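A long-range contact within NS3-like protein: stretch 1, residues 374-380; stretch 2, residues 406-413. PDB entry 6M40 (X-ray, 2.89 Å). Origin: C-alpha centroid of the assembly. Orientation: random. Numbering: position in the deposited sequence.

Stretch 1, residues 374-380: TETLTEA
Stretch 2, residues 406-413: YFNDARWE

The first turn of a helix leaves amide groups without partners from a preceding turn, and a side chain at the N-cap can satisfy one of them while also accepting a bond from a neighbouring loop. The NS3-like protein offers a compact example. Stretch 1 runs as loop through Thr-376, the N-cap, and enters a helix at Leu-377 that continues beyond Ala-380. Thr-376 (phi/psi -101/133, chi1 p) accepts from the helix at OG1, 3.1 Å from Glu-379 N, while its carbonyl O lies 3.1 Å from the hydrogen-bonded Ala-380 N. Leu-377, Thr-378 and Glu-379 have helical torsions of -62/-34, -56/-43 and -75/-30. Stretch 2, without regular helix or strand, packs against this start and buries 320 Å² in all.

Along stretch 2, Tyr-406 stays out of reach, and Phe-407 (-121/112, chi1 t, chi2 76°) makes the first contact. Its CA-to-CB bond points toward the helix, and its CE2 meets Thr-378 CG2 obliquely at 3.9 Å. Asn-408 (-103/92) makes no contact.

Asp-409 (-72/117, chi1 -150°, chi2 -24°) stands with its CA 7.5 Å from the CA of Thr-378. With chi1 p, Thr-378 donates from OG1 to Asp-409 OD2 at 2.7 Å. The same carboxylate organises its own loop: Asp-409 OD1 accepts from Arg-411 NE at 3.0 Å, and Asp-409 OD2 forms a salt bridge with Arg-411 NH2 at 2.8 Å. A type I turn spans Asp-409 to Trp-412, closed by a weak bond from Trp-412 N to Asp-409 O at 3.4 Å; Ala-410 (-82/5) and Arg-411 (-91/-3) occupy its corners.

Arg-411 adopts chi1 m, chi2 t, chi3 m and chi4 145°, with its CA 7.6 Å from the CA of Thr-376. Thr-376 CG2 sits over one face of the guanidinium, 3.3 Å from Arg-411 NH1, so the methyl covers part of a charged group that is also paired with the Asp-409 carboxylate.

Trp-412 (-80/5, chi1 m, chi2 -4°) has its CA 7.9 Å from the CA of Glu-379. Its CA-to-CB bond points sideways, yet the indole reaches the helix start. Trp-412 NE1 donates to Thr-376 OG1 at 3.3 Å and 147°, with that oxygen near the ring plane, and weakly to Thr-378 OG1 at 3.0 Å and 122°. Glu-379 CB (chi1 and chi2 t) approaches Trp-412 NE1 obliquely at 3.5 Å. Glu-413 turns no atom to the contact. The cap oxygen thus serves helix and loop together.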

ATOM      1  N   THR A 374      -5.500 -16.564  -2.075  1.00 69.68           N
ATOM      2  CA  THR A 374      -5.809 -16.624  -0.650  1.00 69.30           C
ATOM      3  C   THR A 374      -5.313 -15.312  -0.060  1.00 64.21           C
ATOM      4  O   THR A 374      -4.117 -15.020  -0.141  1.00 62.57           O
ATOM      5  CB  THR A 374      -5.110 -17.810   0.034  1.00 68.60           C
ATOM      6  OG1 THR A 374      -5.156 -18.966  -0.809  1.00 67.23           O
ATOM      7  CG2 THR A 374      -5.770 -18.142   1.368  1.00 62.32           C
ATOM      8  N   GLU A 375      -6.214 -14.508   0.501  1.00 64.11           N
ATOM      9  CA  GLU A 375      -5.780 -13.203   0.990  1.00 68.01           C
ATOM     10  C   GLU A 375      -4.849 -13.345   2.188  1.00 65.98           C
ATOM     11  O   GLU A 375      -3.858 -12.615   2.298  1.00 64.44           O
ATOM     12  CB  GLU A 375      -6.984 -12.319   1.321  1.00 76.63           C
ATOM     13  CG  GLU A 375      -7.676 -12.577   2.654  1.00 86.98           C
ATOM     14  CD  GLU A 375      -8.281 -13.955   2.754  1.00 88.90           C
ATOM     15  OE1 GLU A 375      -8.122 -14.742   1.805  1.00 86.63           O
ATOM     16  OE2 GLU A 375      -8.913 -14.250   3.786  1.00 88.17           O
ATOM     17  N   THR A 376      -5.116 -14.308   3.066  1.00 65.37           N
ATOM     18  CA  THR A 376      -4.339 -14.493   4.285  1.00 60.90           C
ATOM     19  C   THR A 376      -3.348 -15.635   4.116  1.00 55.61           C
ATOM     20  O   THR A 376      -3.706 -16.708   3.624  1.00 57.99           O
ATOM     21  CB  THR A 376      -5.259 -14.788   5.471  1.00 62.87           C
ATOM     22  OG1 THR A 376      -5.939 -16.034   5.253  1.00 64.26           O
ATOM     23  CG2 THR A 376      -6.274 -13.675   5.655  1.00 61.66           C
ATOM     24  N   LEU A 377      -2.099 -15.397   4.523  1.00 52.56           N
ATOM     25  CA  LEU A 377      -1.124 -16.477   4.581  1.00 51.69           C
ATOM     26  C   LEU A 377      -1.567 -17.547   5.567  1.00 54.38           C
ATOM     27  O   LEU A 377      -1.318 -18.737   5.346  1.00 54.01           O
ATOM     28  CB  LEU A 377       0.245 -15.917   4.959  1.00 49.71           C
ATOM     29  CG  LEU A 377       1.442 -16.846   5.140  1.00 51.47           C
ATOM     30  CD1 LEU A 377       1.630 -17.771   3.952  1.00 49.98           C
ATOM     31  CD2 LEU A 377       2.691 -16.007   5.350  1.00 47.68           C
ATOM     32  N   THR A 378      -2.237 -17.145   6.648  1.00 53.70           N
ATOM     33  CA  THR A 378      -2.745 -18.125   7.598  1.00 54.79           C
ATOM     34  C   THR A 378      -3.659 -19.137   6.909  1.00 55.08           C
ATOM     35  O   THR A 378      -3.573 -20.342   7.175  1.00 53.07           O
ATOM     36  CB  THR A 378      -3.485 -17.424   8.737  1.00 55.89           C
ATOM     37  OG1 THR A 378      -4.704 -16.860   8.242  1.00 60.50           O
ATOM     38  CG2 THR A 378      -2.632 -16.319   9.331  1.00 61.37           C
ATOM     39  N   GLU A 379      -4.540 -18.675   6.022  1.00 57.35           N
ATOM     40  CA  GLU A 379      -5.434 -19.612   5.350  1.00 58.85           C
ATOM     41  C   GLU A 379      -4.704 -20.410   4.274  1.00 56.30           C
ATOM     42  O   GLU A 379      -5.084 -21.552   3.992  1.00 55.37           O
ATOM     43  CB  GLU A 379      -6.636 -18.880   4.739  1.00 62.40           C
ATOM     44  CG  GLU A 379      -7.661 -19.826   4.106  1.00 67.04           C
ATOM     45  CD  GLU A 379      -8.922 -19.122   3.619  1.00 79.90           C
ATOM     46  OE1 GLU A 379      -8.940 -17.870   3.548  1.00 72.18           O
ATOM     47  OE2 GLU A 379      -9.904 -19.830   3.300  1.00 75.30           O
ATOM     48  N   ALA A 380      -3.668 -19.828   3.664  1.00 54.38           N
ATOM     49  CA  ALA A 380      -2.873 -20.581   2.700  1.00 54.16           C
ATOM     50  C   ALA A 380      -2.270 -21.827   3.331  1.00 55.92           C
ATOM     51  O   ALA A 380      -2.050 -22.833   2.644  1.00 56.29           O
ATOM     52  CB  ALA A 380      -1.766 -19.698   2.126  1.00 53.93           C
ATOM     53  N   TYR A 406      -5.304 -22.203  18.412  1.00 64.62           N
ATOM     54  CA  TYR A 406      -4.269 -21.311  18.929  1.00 64.39           C
ATOM     55  C   TYR A 406      -4.213 -19.959  18.229  1.00 66.52           C
ATOM     56  O   TYR A 406      -3.941 -18.954  18.886  1.00 67.30           O
ATOM     57  CB  TYR A 406      -2.866 -21.968  18.870  1.00 61.85           C
ATOM     58  CG  TYR A 406      -2.558 -22.785  17.629  1.00 64.53           C
ATOM     59  CD1 TYR A 406      -3.079 -24.058  17.476  1.00 62.87           C
ATOM     60  CD2 TYR A 406      -1.720 -22.294  16.633  1.00 62.29           C
ATOM     61  CE1 TYR A 406      -2.807 -24.812  16.367  1.00 63.28           C
ATOM     62  CE2 TYR A 406      -1.435 -23.051  15.506  1.00 62.17           C
ATOM     63  CZ  TYR A 406      -1.983 -24.311  15.384  1.00 62.14           C
ATOM     64  OH  TYR A 406      -1.724 -25.089  14.283  1.00 67.21           O
ATOM     65  N   PHE A 407      -4.446 -19.897  16.919  1.00 64.55           N
ATOM     66  CA  PHE A 407      -4.460 -18.622  16.207  1.00 62.03           C
ATOM     67  C   PHE A 407      -5.815 -18.426  15.550  1.00 62.66           C
ATOM     68  O   PHE A 407      -6.155 -19.128  14.592  1.00 66.75           O
ATOM     69  CB  PHE A 407      -3.354 -18.547  15.163  1.00 62.49           C
ATOM     70  CG  PHE A 407      -3.028 -17.151  14.734  1.00 60.95           C
ATOM     71  CD1 PHE A 407      -2.279 -16.329  15.553  1.00 56.08           C
ATOM     72  CD2 PHE A 407      -3.461 -16.659  13.512  1.00 61.57           C
ATOM     73  CE1 PHE A 407      -1.966 -15.042  15.171  1.00 53.04           C
ATOM     74  CE2 PHE A 407      -3.145 -15.375  13.116  1.00 58.67           C
ATOM     75  CZ  PHE A 407      -2.396 -14.563  13.949  1.00 54.93           C
ATOM     76  N   ASN A 408      -6.568 -17.454  16.050  1.00 62.10           N
ATOM     77  CA  ASN A 408      -7.897 -17.145  15.540  1.00 62.26           C
ATOM     78  C   ASN A 408      -7.778 -15.899  14.669  1.00 62.39           C
ATOM     79  O   ASN A 408      -7.872 -14.772  15.150  1.00 61.93           O
ATOM     80  CB  ASN A 408      -8.865 -16.953  16.695  1.00 62.72           C
ATOM     81  CG  ASN A 408     -10.290 -16.818  16.237  1.00 67.61           C
ATOM     82  OD1 ASN A 408     -10.630 -17.178  15.114  1.00 75.54           O
ATOM     83  ND2 ASN A 408     -11.140 -16.305  17.110  1.00 67.45           N
ATOM     84  N   ASP A 409      -7.569 -16.112  13.373  1.00 60.23           N
ATOM     85  CA  ASP A 409      -7.525 -15.006  12.430  1.00 59.65           C
ATOM     86  C   ASP A 409      -8.932 -14.465  12.241  1.00 65.17           C
ATOM     87  O   ASP A 409      -9.823 -15.178  11.764  1.00 67.73           O
ATOM     88  CB  ASP A 409      -6.939 -15.454  11.095  1.00 59.86           C
ATOM     89  CG  ASP A 409      -6.225 -14.335  10.373  1.00 55.88           C
ATOM     90  OD1 ASP A 409      -6.553 -13.157  10.637  1.00 54.26           O
ATOM     91  OD2 ASP A 409      -5.329 -14.634   9.555  1.00 54.56           O
ATOM     92  N   ALA A 410      -9.138 -13.205  12.616  1.00 66.21           N
ATOM     93  CA  ALA A 410     -10.449 -12.576  12.490  1.00 67.17           C
ATOM     94  C   ALA A 410     -10.710 -12.046  11.095  1.00 75.76           C
ATOM     95  O   ALA A 410     -11.755 -11.408  10.859  1.00 83.09           O
ATOM     96  CB  ALA A 410     -10.587 -11.455  13.518  1.00 63.57           C
ATOM     97  N   ARG A 411      -9.788 -12.316  10.176  1.00 70.72           N
ATOM     98  CA  ARG A 411      -9.973 -12.001   8.752  1.00 69.63           C
ATOM     99  C   ARG A 411     -10.602 -13.149   7.960  1.00 74.62           C
ATOM    100  O   ARG A 411     -10.926 -12.964   6.759  1.00 76.06           O
ATOM    101  CB  ARG A 411      -8.644 -11.631   8.126  1.00 60.51           C
ATOM    102  CG  ARG A 411      -8.080 -10.345   8.697  1.00 59.65           C
ATOM    103  CD  ARG A 411      -6.733 -10.039   8.146  1.00 55.90           C
ATOM    104  NE  ARG A 411      -5.795 -11.065   8.624  1.00 53.14           N
ATOM    105  CZ  ARG A 411      -4.760 -11.547   7.930  1.00 50.89           C
ATOM    106  NH1 ARG A 411      -4.507 -11.099   6.693  1.00 56.24           N
ATOM    107  NH2 ARG A 411      -3.959 -12.490   8.444  1.00 54.04           N
ATOM    108  N   TRP A 412     -10.831 -14.282   8.644  1.00 74.70           N
ATOM    109  CA  TRP A 412     -11.575 -15.395   8.060  1.00 75.96           C
ATOM    110  C   TRP A 412     -13.098 -15.175   8.101  1.00 85.93           C
ATOM    111  O   TRP A 412     -13.899 -16.081   7.749  1.00 87.68           O
ATOM    112  CB  TRP A 412     -11.203 -16.701   8.766  1.00 73.90           C
ATOM    113  CG  TRP A 412      -9.774 -17.154   8.511  1.00 68.66           C
ATOM    114  CD1 TRP A 412      -8.850 -16.568   7.679  1.00 69.67           C
ATOM    115  CD2 TRP A 412      -9.112 -18.293   9.097  1.00 65.92           C
ATOM    116  NE1 TRP A 412      -7.667 -17.279   7.712  1.00 62.39           N
ATOM    117  CE2 TRP A 412      -7.802 -18.336   8.572  1.00 65.78           C
ATOM    118  CE3 TRP A 412      -9.503 -19.281  10.011  1.00 69.94           C
ATOM    119  CZ2 TRP A 412      -6.884 -19.320   8.935  1.00 65.75           C
ATOM    120  CZ3 TRP A 412      -8.593 -20.254  10.369  1.00 72.57           C
ATOM    121  CH2 TRP A 412      -7.297 -20.266   9.833  1.00 70.03           C
ATOM    122  N   GLU A 413     -13.521 -13.986   8.547  1.00 89.18           N
ATOM    123  CA  GLU A 413     -14.915 -13.555   8.521  1.00 93.08           C
ATOM    124  C   GLU A 413     -15.095 -12.351   7.605  1.00 97.03           C
ATOM    125  O   GLU A 413     -15.802 -12.441   6.593  1.00103.55           O
ATOM    126  CB  GLU A 413     -15.403 -13.219   9.941  1.00 95.51           C
ATOM    127  CG  GLU A 413     -14.977 -14.227  11.009  1.00100.66           C
ATOM    128  CD  GLU A 413     -14.823 -13.605  12.390  1.00105.23           C
ATOM    129  OE1 GLU A 413     -14.715 -12.364  12.491  1.00106.18           O
ATOM    130  OE2 GLU A 413     -14.802 -14.363  13.381  1.00 99.31           O
TER